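Local coordinates for aldehyde dehydrogenase 12 (Zea mays, PDB 6D97) that catalyses the NAD+-dependent oxidation of L-glutamate gamma-semialdehyde to glutamate, the last step of proline catabolism in plants, at the interface of chains A and B. Numbering follows the deposited sequence. Chains: chain A/B, Aldehyde dehydrogenase 12.

Contact 1 and contact 2 belong to one two-fold symmetric interface, and the centres of their C-alpha atoms lie about 46 Å apart. They share no residue. In contact 1 the end of strand 526-533 and a loop histidine of chain A meet loop residues 491-493 of chain B, with strand 180-187 in support; in contact 2 the end of helix 448-457 and nearby loops of chain A receive a lysine from chain B. Each has a twin with the chains exchanged, so each contact recurs on the other side of the two-fold axis. The deposited assembly holds four copies, and two-fold pairing of this kind is common among aldehyde dehydrogenases.

Contact 1: the interface of chains A and B. Residues chain A 177, 180, 533; chain B 491-493.
B:Arg491 crosses A:Asp533, the last residue of strand 526-533, at a slant in the subunit interface of this aldehyde dehydrogenase-family enzyme. Its backbone N donates to the backbone O of A:Asp533 at 3.0 Å. From there the side chain passes the aspartate on its way to A:His177: CB packs 3.8 Å from the carboxylate carbon CG of A:Asp533, CG passes the backbone O, and CD draws near OD1. A bend at chi3 (64°) then turns the guanidinium towards A:His177. Its CZ sits 3.6 Å from NE2 of A:His177, which stands over the centre of the guanidinium face, while NH2 lies above the rim of the imidazole. With the planes 11° apart, the two groups are stacked almost parallel.

The same NE2 of A:His177 donates to OD1 of A:Asp533 at 3.0 Å, which accepts with its syn lone pair and is slightly tilted from the ring plane. This bond fixes the rotation of the imidazole beneath the arginine. The other oxygen, OD2, is met from above the carboxylate plane by the amide NE2 of A:Gln180, from strand 180-187, at 2.9 Å. Both carboxylate oxygens are therefore held from within chain A.

B:Arg493 points NH1 at the same carboxylate from chain B, forming a long salt bridge of 3.7 Å to OD2 of A:Asp533, which lies at the edge of the guanidinium and in its plane. Water 1 joins these groups more closely: it is 2.7 Å from OD2 of A:Asp533 and also contacts the backbone O of B:Arg491 and NH1 of B:Arg493. The nearby arginines would be expected to favour a charged carboxylate.

Contact 2: the interface of chains A and B. Residues chain A 456, 458, 461, 482; chain B 94.
The C-terminal end of helix 448-457 in chain A, with the loops carrying A:Met458, A:His461 and A:Val482, meets a loop of chain B at B:Lys94. In this aldehyde dehydrogenase-family interface the lysine is held at both its backbone and its tip. A:Glu456 spans these two points: its carboxylate OE2 accepts the backbone N of B:Lys94 at 2.7 Å through the syn lone pair, in a nearly straight bond (169° at H), and its own backbone O accepts NZ at 2.7 Å. With chi1 at 172° the glutamate CG points away from the backbone N, and a bend at chi2 brings the carboxylate to the start of the lysine.

Between these ends, CB of B:Lys94 packs 3.6 Å from the methyl CG2 of A:Val482, whose side chain crosses the lysine at about a right angle. A turn at chi3 (-74°) carries the aliphatic chain on to the terminal amine. There NZ donates to NE2 of A:His461 at 2.9 Å, lying in the imidazole plane at the ring edge, consistent with NE2 serving as the acceptor. CB of A:Val482 backs one face of this ring. The backbone O of A:Met458 accepts a further hydrogen bond from NZ at 2.8 Å. The carbonyls of A:Glu456 and A:Met458 lie at and just past the helix C-terminus, where the helix dipole would probably favour a positive charge on NZ. The carboxylate OE2 of A:Glu456 stands 4.7 Å from NZ, close enough that an opposite charge there may add some electrostatic support.

Contact 1: the interface of chains A and B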
loop_
_atom_site.group_PDB
_atom_site.type_symbol
_atom_site.label_atom_id
_atom_site.label_comp_id
_atom_site.label_asym_id
_atom_site.label_seq_id
_atom_site.Cartn_x
_atom_site.Cartn_y
_atom_site.Cartn_z
ATOM N N HIS A 177 13.957 -19.493 0.227
ATOM C CA HIS A 177 14.514 -20.404 1.214
ATOM C C HIS A 177 14.937 -19.591 2.428
ATOM O O HIS A 177 15.002 -18.359 2.382
ATOM C CB HIS A 177 15.700 -21.189 0.642
ATOM C CG HIS A 177 16.739 -20.323 -0.001
ATOM N ND1 HIS A 177 16.862 -20.201 -1.369
ATOM C CD2 HIS A 177 17.695 -19.528 0.535
ATOM C CE1 HIS A 177 17.852 -19.372 -1.648
ATOM N NE2 HIS A 177 18.374 -18.949 -0.510
ATOM N N GLN A 180 16.723 -15.833 2.867
ATOM C CA GLN A 180 16.554 -14.997 1.688
ATOM C C GLN A 180 15.277 -14.178 1.815
ATOM O O GLN A 180 14.206 -14.729 2.089
ATOM C CB GLN A 180 16.520 -15.834 0.408
ATOM C CG GLN A 180 16.548 -14.998 -0.869
ATOM C CD GLN A 180 16.380 -15.838 -2.123
ATOM O OE1 GLN A 180 15.263 -16.211 -2.494
ATOM N NE2 GLN A 180 17.495 -16.150 -2.778
ATOM N N ASP A 533 20.478 -12.619 1.424
ATOM C CA ASP A 533 20.639 -14.051 1.213
ATOM C C ASP A 533 21.764 -14.522 2.123
ATOM O O ASP A 533 22.885 -14.773 1.670
ATOM C CB ASP A 533 20.941 -14.359 -0.255
ATOM C CG ASP A 533 20.365 -15.686 -0.700
ATOM O OD1 ASP A 533 19.994 -16.496 0.176
ATOM O OD2 ASP A 533 20.271 -15.913 -1.924
ATOM N N ARG B 491 25.585 -15.699 0.641
ATOM C CA ARG B 491 25.076 -16.324 -0.571
ATOM C C ARG B 491 24.758 -15.312 -1.666
ATOM O O ARG B 491 24.100 -15.671 -2.649
ATOM C CB ARG B 491 23.831 -17.158 -0.255
ATOM C CG ARG B 491 24.072 -18.250 0.775
ATOM C CD ARG B 491 22.824 -19.079 1.040
ATOM N NE ARG B 491 22.379 -19.818 -0.137
ATOM C CZ ARG B 491 21.462 -20.779 -0.107
ATOM N NH1 ARG B 491 20.898 -21.120 1.042
ATOM N NH2 ARG B 491 21.109 -21.402 -1.221
ATOM N N ALA B 492 25.218 -14.068 -1.527
ATOM C CA ALA B 492 24.903 -13.034 -2.505
ATOM C C ALA B 492 25.470 -13.379 -3.876
ATOM O O ALA B 492 26.568 -13.931 -3.999
ATOM C CB ALA B 492 25.445 -11.680 -2.044
ATOM N N ARG B 493 24.701 -13.045 -4.908
ATOM C CA ARG B 493 25.047 -13.258 -6.304
ATOM C C ARG B 493 24.790 -11.961 -7.060
ATOM O O ARG B 493 24.227 -11.011 -6.517
ATOM C CB ARG B 493 24.226 -14.409 -6.900
ATOM C CG ARG B 493 22.720 -14.118 -6.982
ATOM C CD ARG B 493 21.887 -15.393 -7.012
ATOM N NE ARG B 493 20.548 -15.167 -7.551
ATOM C CZ ARG B 493 19.456 -15.000 -6.813
ATOM N NH1 ARG B 493 19.530 -15.032 -5.490
ATOM N NH2 ARG B 493 18.286 -14.801 -7.399
HETATM O O HOH W 1 21.828 -14.568 -3.723
#

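Contact 2: the interface of chains A and B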
loop_
_atom_site.group_PDB
_atom_site.type_symbol
_atom_site.label_atom_id
_atom_site.label_comp_id
_atom_site.label_asym_id
_atom_site.label_seq_id
_atom_site.Cartn_x
_atom_site.Cartn_y
_atom_site.Cartn_z
ATOM N N GLU A 456 -8.685 14.447 -27.527
ATOM C CA GLU A 456 -7.645 13.468 -27.830
ATOM C C GLU A 456 -6.587 14.044 -28.764
ATOM O O GLU A 456 -5.419 13.647 -28.697
ATOM C CB GLU A 456 -8.281 12.212 -28.429
ATOM C CG GLU A 456 -7.302 11.183 -28.973
ATOM C CD GLU A 456 -6.620 10.371 -27.887
ATOM O OE1 GLU A 456 -6.948 10.564 -26.695
ATOM O OE2 GLU A 456 -5.754 9.535 -28.232
ATOM N N MET A 458 -5.392 17.044 -28.682
ATOM C CA MET A 458 -4.535 18.002 -27.998
ATOM C C MET A 458 -3.214 17.349 -27.606
ATOM O O MET A 458 -3.121 16.129 -27.442
ATOM C CB MET A 458 -5.234 18.562 -26.756
ATOM C CG MET A 458 -6.451 19.422 -27.063
ATOM S SD MET A 458 -7.474 19.770 -25.619
ATOM C CE MET A 458 -8.911 20.496 -26.403
ATOM N N HIS A 461 -2.107 17.314 -21.542
ATOM C CA HIS A 461 -3.127 16.641 -20.742
ATOM C C HIS A 461 -2.853 16.938 -19.265
ATOM O O HIS A 461 -2.439 16.068 -18.497
ATOM C CB HIS A 461 -3.144 15.141 -21.036
ATOM C CG HIS A 461 -3.363 14.817 -22.481
ATOM N ND1 HIS A 461 -4.528 15.134 -23.144
ATOM C CD2 HIS A 461 -2.563 14.219 -23.394
ATOM C CE1 HIS A 461 -4.439 14.739 -24.401
ATOM N NE2 HIS A 461 -3.257 14.179 -24.578
ATOM N N VAL A 482 -7.628 11.720 -20.842
ATOM C CA VAL A 482 -6.293 11.429 -20.318
ATOM C C VAL A 482 -5.903 12.333 -19.148
ATOM O O VAL A 482 -5.232 11.880 -18.213
ATOM C CB VAL A 482 -5.246 11.530 -21.448
ATOM C CG1 VAL A 482 -3.828 11.437 -20.898
ATOM C CG2 VAL A 482 -5.474 10.450 -22.495
ATOM N N LYS B 94 -4.875 7.514 -26.673
ATOM C CA LYS B 94 -4.052 7.743 -25.493
ATOM C C LYS B 94 -4.730 7.276 -24.211
ATOM O O LYS B 94 -4.043 7.089 -23.203
ATOM C CB LYS B 94 -3.673 9.221 -25.396
ATOM C CG LYS B 94 -2.622 9.632 -26.409
ATOM C CD LYS B 94 -2.334 11.117 -26.346
ATOM C CE LYS B 94 -3.468 11.912 -26.963
ATOM N NZ LYS B 94 -3.072 13.308 -27.310
#